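Local coordinates for replicase polyprotein 1a (Avian infectious bronchitis virus, PDB 3LD1), which is of unknown detailed function but corresponds to a part of nsp2 (nsp2a), a non-structural protein probably released by proteolysis from the coronavirus replicase polyprotein, at residues Gly290-Val295 / Ser342-Leu347; Gly333-Ala338 / Val350-Arg355. The protein carries 3 engineered substitutions. All coordinates share one frame; numbering follows the deposited sequence.

How the contacts relate
Strand 345-355 is shared by both contacts, which lie in the same sheet with centres about 16 Å apart. Contact 1 joins the start of that strand to strand 291-298; contact 2 joins its far end to strand 335-342, its own hairpin partner. Contact 1 is only partly buried: three straight backbone bonds hold it together, while the side chains of Gln292 and Asn344 remain exposed. Contact 2 is the more enclosed, built round Ala338, Tyr337 and two cysteines, and charged groups appear where Arg335 and Arg355 reach the surface. Backbone amides thus dominate the first, whereas sulfur, rings and a bridging water add to the second.

Contact 1 (Gly290-Val295 / Ser342-Leu347)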
ATOM      1  N   GLY A 290      17.869 -12.952  -6.115  1.00 48.94           N
ATOM      2  CA  GLY A 290      18.916 -13.598  -6.868  1.00 47.78           C
ATOM      3  C   GLY A 290      19.863 -14.341  -5.926  1.00 46.99           C
ATOM      4  O   GLY A 290      19.544 -14.582  -4.759  1.00 46.98           O
ATOM      5  N   THR A 291      21.028 -14.719  -6.453  1.00 45.96           N
ATOM      6  CA  THR A 291      21.974 -15.539  -5.738  1.00 43.63           C
ATOM      7  C   THR A 291      23.290 -14.807  -5.706  1.00 42.94           C
ATOM      8  O   THR A 291      23.786 -14.354  -6.729  1.00 41.98           O
ATOM      9  CB  THR A 291      22.057 -16.948  -6.379  1.00 43.21           C
ATOM     10  OG1 THR A 291      20.771 -17.598  -6.226  1.00 44.10           O
ATOM     11  CG2 THR A 291      23.116 -17.845  -5.661  1.00 42.15           C
ATOM     12  N   GLN A 292      23.823 -14.643  -4.512  1.00 42.64           N
ATOM     13  CA  GLN A 292      25.172 -14.123  -4.328  1.00 42.31           C
ATOM     14  C   GLN A 292      26.124 -15.244  -4.829  1.00 42.60           C
ATOM     15  O   GLN A 292      26.019 -16.382  -4.381  1.00 41.81           O
ATOM     16  CB  GLN A 292      25.364 -13.856  -2.833  1.00 42.84           C
ATOM     17  CG  GLN A 292      26.728 -13.379  -2.415  1.00 43.14           C
ATOM     18  CD  GLN A 292      26.994 -11.956  -2.936  1.00 48.15           C
ATOM     19  OE1 GLN A 292      26.068 -11.126  -3.013  1.00 46.05           O
ATOM     20  NE2 GLN A 292      28.244 -11.692  -3.366  1.00 44.04           N
ATOM     21  N   VAL A 293      27.029 -14.915  -5.758  1.00 42.85           N
ATOM     22  CA  VAL A 293      27.916 -15.874  -6.367  1.00 42.37           C
ATOM     23  C   VAL A 293      29.401 -15.426  -6.305  1.00 43.83           C
ATOM     24  O   VAL A 293      29.679 -14.262  -5.929  1.00 44.17           O
ATOM     25  CB  VAL A 293      27.579 -16.051  -7.825  1.00 42.82           C
ATOM     26  CG1 VAL A 293      26.189 -16.784  -8.016  1.00 41.90           C
ATOM     27  CG2 VAL A 293      27.725 -14.680  -8.559  1.00 39.25           C
ATOM     28  N   VAL A 294      30.320 -16.353  -6.683  1.00 42.56           N
ATOM     29  CA  VAL A 294      31.726 -16.039  -6.942  1.00 41.09           C
ATOM     30  C   VAL A 294      32.131 -16.155  -8.391  1.00 41.63           C
ATOM     31  O   VAL A 294      31.906 -17.168  -9.011  1.00 42.67           O
ATOM     32  CB  VAL A 294      32.661 -17.041  -6.221  1.00 42.02           C
ATOM     33  CG1 VAL A 294      34.145 -16.747  -6.544  1.00 38.13           C
ATOM     34  CG2 VAL A 294      32.347 -17.118  -4.672  1.00 37.31           C
ATOM     35  N   VAL A 295      32.828 -15.168  -8.925  1.00 41.50           N
ATOM     36  CA  VAL A 295      33.165 -15.234 -10.299  1.00 40.50           C
ATOM     37  C   VAL A 295      34.618 -15.490 -10.313  1.00 42.05           C
ATOM     38  O   VAL A 295      35.383 -14.589  -9.997  1.00 43.54           O
ATOM     39  CB  VAL A 295      32.874 -13.839 -10.985  1.00 40.79           C
ATOM     40  CG1 VAL A 295      32.948 -13.881 -12.526  1.00 35.45           C
ATOM     41  CG2 VAL A 295      31.516 -13.338 -10.605  1.00 39.08           C
ATOM     42  N   SER A 342      24.918  -8.952 -11.976  1.00 36.54           N
ATOM     43  CA  SER A 342      25.221  -7.571 -11.577  1.00 35.23           C
ATOM     44  C   SER A 342      26.251  -7.655 -10.458  1.00 35.57           C
ATOM     45  O   SER A 342      25.936  -8.221  -9.387  1.00 34.22           O
ATOM     46  CB  SER A 342      23.931  -6.957 -11.078  1.00 35.43           C
ATOM     47  OG  SER A 342      24.173  -5.785 -10.336  1.00 36.73           O
ATOM     48  N   GLY A 343      27.483  -7.153 -10.684  1.00 36.18           N
ATOM     49  CA  GLY A 343      28.556  -7.283  -9.667  1.00 35.91           C
ATOM     50  C   GLY A 343      28.715  -8.790  -9.420  1.00 38.79           C
ATOM     51  O   GLY A 343      29.069  -9.530 -10.347  1.00 38.87           O
ATOM     52  N   ASN A 344      28.370  -9.253  -8.201  1.00 40.26           N
ATOM     53  CA  ASN A 344      28.499 -10.630  -7.711  1.00 40.54           C
ATOM     54  C   ASN A 344      27.124 -11.149  -7.362  1.00 40.41           C
ATOM     55  O   ASN A 344      26.917 -11.990  -6.493  1.00 41.06           O
ATOM     56  CB  ASN A 344      29.392 -10.716  -6.467  1.00 41.70           C
ATOM     57  CG  ASN A 344      30.925 -10.647  -6.783  1.00 43.64           C
ATOM     58  OD1 ASN A 344      31.703 -10.091  -6.026  1.00 44.91           O
ATOM     59  ND2 ASN A 344      31.335 -11.227  -7.862  1.00 47.36           N
ATOM     60  N   PHE A 345      26.144 -10.605  -8.019  1.00 40.48           N
ATOM     61  CA  PHE A 345      24.793 -11.030  -7.788  1.00 40.02           C
ATOM     62  C   PHE A 345      24.259 -11.698  -9.123  1.00 39.46           C
ATOM     63  O   PHE A 345      24.360 -11.126 -10.238  1.00 39.71           O
ATOM     64  CB  PHE A 345      23.979  -9.831  -7.332  1.00 40.21           C
ATOM     65  CG  PHE A 345      22.693 -10.208  -6.619  1.00 42.33           C
ATOM     66  CD1 PHE A 345      21.476 -10.065  -7.240  1.00 44.71           C
ATOM     67  CD2 PHE A 345      22.715 -10.703  -5.322  1.00 41.61           C
ATOM     68  CE1 PHE A 345      20.273 -10.417  -6.564  1.00 45.56           C
ATOM     69  CE2 PHE A 345      21.558 -11.060  -4.672  1.00 42.05           C
ATOM     70  CZ  PHE A 345      20.338 -10.895  -5.297  1.00 44.01           C
ATOM     71  N   ALA A 346      23.750 -12.917  -9.021  1.00 38.06           N
ATOM     72  CA  ALA A 346      23.246 -13.592 -10.199  1.00 38.96           C
ATOM     73  C   ALA A 346      21.757 -13.665 -10.053  1.00 39.86           C
ATOM     74  O   ALA A 346      21.214 -13.972  -8.953  1.00 40.75           O
ATOM     75  CB  ALA A 346      23.821 -14.976 -10.329  1.00 36.68           C
ATOM     76  N   LEU A 347      21.076 -13.353 -11.128  1.00 39.75           N
ATOM     77  CA  LEU A 347      19.618 -13.419 -11.105  1.00 40.30           C
ATOM     78  C   LEU A 347      19.142 -14.786 -11.546  1.00 40.88           C
ATOM     79  O   LEU A 347      19.900 -15.524 -12.146  1.00 40.22           O
ATOM     80  CB  LEU A 347      19.129 -12.440 -12.112  1.00 40.73           C
ATOM     81  CG  LEU A 347      18.781 -11.010 -11.739  1.00 41.13           C
ATOM     82  CD1 LEU A 347      19.565 -10.314 -10.551  1.00 41.55           C
ATOM     83  CD2 LEU A 347      18.909 -10.264 -12.979  1.00 36.71           C
TER
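Thr291 and Ala346 form the hydrogen-bonded pair of a short antiparallel beta ladder between strands 291-298 and 345-355. Thr291 N gives its hydrogen to Ala346 O at 2.6 Å and Thr291 O takes one from Ala346 N at 2.7 Å; both bonds are nearly straight. Two residues on, Val293 N reaches Asn344 O at 3.0 Å. Asn344 belongs to the type II' turn from Ser342 to Phe345, which closes the hairpin of strands 335-342 and 345-355, so the turn itself presents an acceptor to the third strand.

Phe345 is worth following outward. Its CG is anti to the backbone N (chi1 -161°), and CB makes no close approach across the ladder. From there CD2 lies near Thr291 O and near Gln292 OE1, which sits at the ring edge. CE2 passes by the carbonyl of Gly290, CE1 rests on Gly290 CA at 3.5 Å, and CZ at the tip comes within 3.3 Å of Gly290 N. The ring thus packs against backbone, with Thr291 N over one face near the rim.

Gln292 lies on the same side of the sheet as Phe345. Its chi2 of 69° turns CD back, and NE2 comes to lie 3.4 Å from Asn344 CB, the two amide planes 77° apart. Thr291 and Ala346 point to the opposite face, where Thr291 OG1 bonds His348. Val293 CG1 meets Ala346 CB, beside Val313 and Tyr328. Farther along, Val295 CG2 touches Asn344 ND2 at 3.5 Å.

Contact 2 (Gly333-Ala338 / Val350-Arg355); sequences GDRFYA and VHCCER
Ala338 and His351 are joined by two backbone hydrogen bonds in the beta hairpin of strands 335-342 and 345-355. The small Ala338 side chain receives the bulky sulfur of Cys353, with CB to SG at 3.5 Å; Cys353 CB in turn lies against Phe336 CB, so these three side chains fit together on one face of the sheet. Tyr337 CB meets Val350 CG1 at 3.8 Å, and the ring brings its edge beside His351 O. Cys352 SG stands obliquely off that ring, 5.5 Å from its centroid, and the Phe330 ring, on strand 325-332, meets the Tyr337 ring.

At the outer end, Phe336 pushes its rim against the guanidinium of Arg355. CE1 sits 3.5 Å above that plane, off its centre, and the two planes are 89° apart. The Arg335 chain is bent at chi2 and chi3, and Tyr337 OH sits 3.5 Å above the plane of its guanidinium, over the centre. Arg355 faces a ring edge rather than the pi cloud, so the contact is probably dispersive more than cation-pi, while the hydrogen-bonded link from Arg335 NH2 to Cys353 O runs through a water, and that NH2 lies 4.2 Å from Cys352 SG.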
ATOM      1  N   GLY A 333      26.783 -30.549 -13.058  1.00 62.05           N
ATOM      2  CA  GLY A 333      27.101 -31.831 -13.620  1.00 62.99           C
ATOM      3  C   GLY A 333      27.956 -31.617 -14.864  1.00 65.14           C
ATOM      4  O   GLY A 333      29.024 -30.921 -14.829  1.00 64.67           O
ATOM      5  N   ASP A 334      27.515 -32.196 -15.994  1.00 66.23           N
ATOM      6  CA  ASP A 334      28.380 -32.113 -17.199  1.00 66.64           C
ATOM      7  C   ASP A 334      27.998 -30.916 -18.025  1.00 65.27           C
ATOM      8  O   ASP A 334      28.710 -30.611 -18.995  1.00 66.49           O
ATOM      9  CB  ASP A 334      28.359 -33.369 -18.091  1.00 67.56           C
ATOM     10  CG  ASP A 334      27.972 -34.666 -17.327  1.00 73.17           C
ATOM     11  OD1 ASP A 334      27.085 -35.388 -17.875  1.00 79.35           O
ATOM     12  OD2 ASP A 334      28.522 -34.967 -16.213  1.00 74.91           O
ATOM     13  N   ARG A 335      26.906 -30.250 -17.621  1.00 62.60           N
ATOM     14  CA  ARG A 335      26.239 -29.185 -18.375  1.00 60.44           C
ATOM     15  C   ARG A 335      26.576 -27.763 -17.905  1.00 58.34           C
ATOM     16  O   ARG A 335      26.874 -27.527 -16.742  1.00 56.92           O
ATOM     17  CB  ARG A 335      24.735 -29.325 -18.216  1.00 60.45           C
ATOM     18  CG  ARG A 335      24.234 -30.720 -18.372  1.00 61.90           C
ATOM     19  CD  ARG A 335      23.906 -30.945 -19.780  1.00 61.39           C
ATOM     20  NE  ARG A 335      22.967 -29.901 -20.137  1.00 63.24           N
ATOM     21  CZ  ARG A 335      21.664 -29.914 -19.874  1.00 61.96           C
ATOM     22  NH1 ARG A 335      21.095 -30.962 -19.272  1.00 64.63           N
ATOM     23  NH2 ARG A 335      20.929 -28.877 -20.238  1.00 60.73           N
ATOM     24  N   PHE A 336      26.418 -26.805 -18.817  1.00 56.05           N
ATOM     25  CA  PHE A 336      26.651 -25.418 -18.503  1.00 52.46           C
ATOM     26  C   PHE A 336      25.435 -24.570 -18.562  1.00 51.09           C
ATOM     27  O   PHE A 336      24.493 -24.820 -19.313  1.00 50.18           O
ATOM     28  CB  PHE A 336      27.659 -24.834 -19.443  1.00 52.33           C
ATOM     29  CG  PHE A 336      29.060 -25.241 -19.157  1.00 53.01           C
ATOM     30  CD1 PHE A 336      29.647 -26.315 -19.853  1.00 54.81           C
ATOM     31  CD2 PHE A 336      29.803 -24.573 -18.193  1.00 55.50           C
ATOM     32  CE1 PHE A 336      30.991 -26.723 -19.597  1.00 56.89           C
ATOM     33  CE2 PHE A 336      31.165 -24.973 -17.891  1.00 60.29           C
ATOM     34  CZ  PHE A 336      31.766 -26.047 -18.605  1.00 56.40           C
ATOM     35  N   TYR A 337      25.493 -23.505 -17.781  1.00 49.55           N
ATOM     36  CA  TYR A 337      24.432 -22.536 -17.804  1.00 49.12           C
ATOM     37  C   TYR A 337      24.860 -21.061 -17.713  1.00 47.99           C
ATOM     38  O   TYR A 337      25.970 -20.732 -17.286  1.00 46.80           O
ATOM     39  CB  TYR A 337      23.461 -22.866 -16.722  1.00 48.85           C
ATOM     40  CG  TYR A 337      22.994 -24.261 -16.788  1.00 48.87           C
ATOM     41  CD1 TYR A 337      23.692 -25.274 -16.115  1.00 50.61           C
ATOM     42  CD2 TYR A 337      21.815 -24.596 -17.476  1.00 47.31           C
ATOM     43  CE1 TYR A 337      23.231 -26.581 -16.113  1.00 48.28           C
ATOM     44  CE2 TYR A 337      21.358 -25.894 -17.480  1.00 48.16           C
ATOM     45  CZ  TYR A 337      22.075 -26.872 -16.782  1.00 49.10           C
ATOM     46  OH  TYR A 337      21.659 -28.180 -16.769  1.00 54.24           O
ATOM     47  N   ALA A 338      23.957 -20.188 -18.149  1.00 46.32           N
ATOM     48  CA  ALA A 338      24.228 -18.768 -18.052  1.00 45.46           C
ATOM     49  C   ALA A 338      23.102 -18.056 -17.315  1.00 44.39           C
ATOM     50  O   ALA A 338      21.910 -18.505 -17.347  1.00 43.87           O
ATOM     51  CB  ALA A 338      24.398 -18.163 -19.425  1.00 45.36           C
ATOM     52  N   VAL A 350      17.751 -18.435 -15.671  1.00 43.42           N
ATOM     53  CA  VAL A 350      18.759 -19.342 -16.121  1.00 43.41           C
ATOM     54  C   VAL A 350      18.517 -19.810 -17.560  1.00 44.09           C
ATOM     55  O   VAL A 350      17.452 -20.294 -17.864  1.00 43.61           O
ATOM     56  CB  VAL A 350      18.909 -20.539 -15.159  1.00 43.48           C
ATOM     57  CG1 VAL A 350      20.073 -21.435 -15.640  1.00 43.28           C
ATOM     58  CG2 VAL A 350      19.217 -20.078 -13.760  1.00 42.01           C
ATOM     59  N   HIS A 351      19.518 -19.642 -18.435  1.00 45.13           N
ATOM     60  CA  HIS A 351      19.486 -20.226 -19.781  1.00 45.63           C
ATOM     61  C   HIS A 351      20.530 -21.357 -19.992  1.00 46.75           C
ATOM     62  O   HIS A 351      21.609 -21.336 -19.404  1.00 46.93           O
ATOM     63  CB  HIS A 351      19.640 -19.120 -20.824  1.00 45.48           C
ATOM     64  CG  HIS A 351      18.476 -18.156 -20.884  1.00 45.66           C
ATOM     65  ND1 HIS A 351      18.097 -17.376 -19.815  1.00 46.93           N
ATOM     66  CD2 HIS A 351      17.621 -17.836 -21.897  1.00 45.48           C
ATOM     67  CE1 HIS A 351      17.050 -16.632 -20.159  1.00 46.56           C
ATOM     68  NE2 HIS A 351      16.720 -16.912 -21.408  1.00 41.24           N
ATOM     69  N   CYS A 352      20.228 -22.333 -20.850  1.00 47.92           N
ATOM     70  CA  CYS A 352      21.181 -23.379 -21.153  1.00 48.77           C
ATOM     71  C   CYS A 352      22.277 -22.876 -22.035  1.00 49.92           C
ATOM     72  O   CYS A 352      22.046 -21.995 -22.896  1.00 48.84           O
ATOM     73  CB  CYS A 352      20.517 -24.497 -21.905  1.00 48.91           C
ATOM     74  SG  CYS A 352      19.127 -25.193 -21.059  1.00 53.32           S
ATOM     75  N   CYS A 353      23.449 -23.496 -21.839  1.00 51.04           N
ATOM     76  CA  CYS A 353      24.630 -23.329 -22.710  1.00 53.06           C
ATOM     77  C   CYS A 353      25.224 -24.651 -23.320  1.00 55.57           C
ATOM     78  O   CYS A 353      25.061 -25.755 -22.768  1.00 55.38           O
ATOM     79  CB  CYS A 353      25.744 -22.611 -21.899  1.00 53.43           C
ATOM     80  SG  CYS A 353      25.401 -20.817 -21.512  1.00 47.16           S
ATOM     81  N   GLU A 354      25.950 -24.521 -24.432  1.00 58.38           N
ATOM     82  CA  GLU A 354      26.706 -25.640 -25.032  1.00 60.59           C
ATOM     83  C   GLU A 354      28.110 -25.201 -25.052  1.00 61.84           C
ATOM     84  O   GLU A 354      28.379 -24.027 -25.360  1.00 61.56           O
ATOM     85  CB  GLU A 354      26.400 -25.715 -26.494  1.00 60.61           C
ATOM     86  CG  GLU A 354      25.913 -26.989 -27.016  1.00 63.77           C
ATOM     87  CD  GLU A 354      25.079 -26.666 -28.224  1.00 66.79           C
ATOM     88  OE1 GLU A 354      23.886 -27.051 -28.272  1.00 69.22           O
ATOM     89  OE2 GLU A 354      25.607 -25.928 -29.086  1.00 67.62           O
ATOM     90  N   ARG A 355      29.024 -26.130 -24.815  1.00 64.13           N
ATOM     91  CA  ARG A 355      30.421 -25.845 -25.102  1.00 66.59           C
ATOM     92  C   ARG A 355      30.589 -25.777 -26.633  1.00 67.73           C
ATOM     93  O   ARG A 355      29.947 -26.546 -27.363  1.00 67.67           O
ATOM     94  CB  ARG A 355      31.324 -26.888 -24.461  1.00 66.61           C
ATOM     95  CG  ARG A 355      32.685 -26.326 -24.024  1.00 69.61           C
ATOM     96  CD  ARG A 355      33.520 -27.449 -23.432  1.00 75.05           C
ATOM     97  NE  ARG A 355      32.623 -28.370 -22.724  1.00 79.37           N
ATOM     98  CZ  ARG A 355      32.943 -29.064 -21.633  1.00 80.01           C
ATOM     99  NH1 ARG A 355      34.169 -28.961 -21.115  1.00 79.37           N
ATOM    100  NH2 ARG A 355      32.025 -29.860 -21.075  1.00 79.74           N
TER
HETATM  101  O   HOH W   1      22.689 -26.690 -21.082  1.00 55.67           O
HETATM  102  O   HOH W   2      26.359 -27.317 -21.195  1.00 48.19           O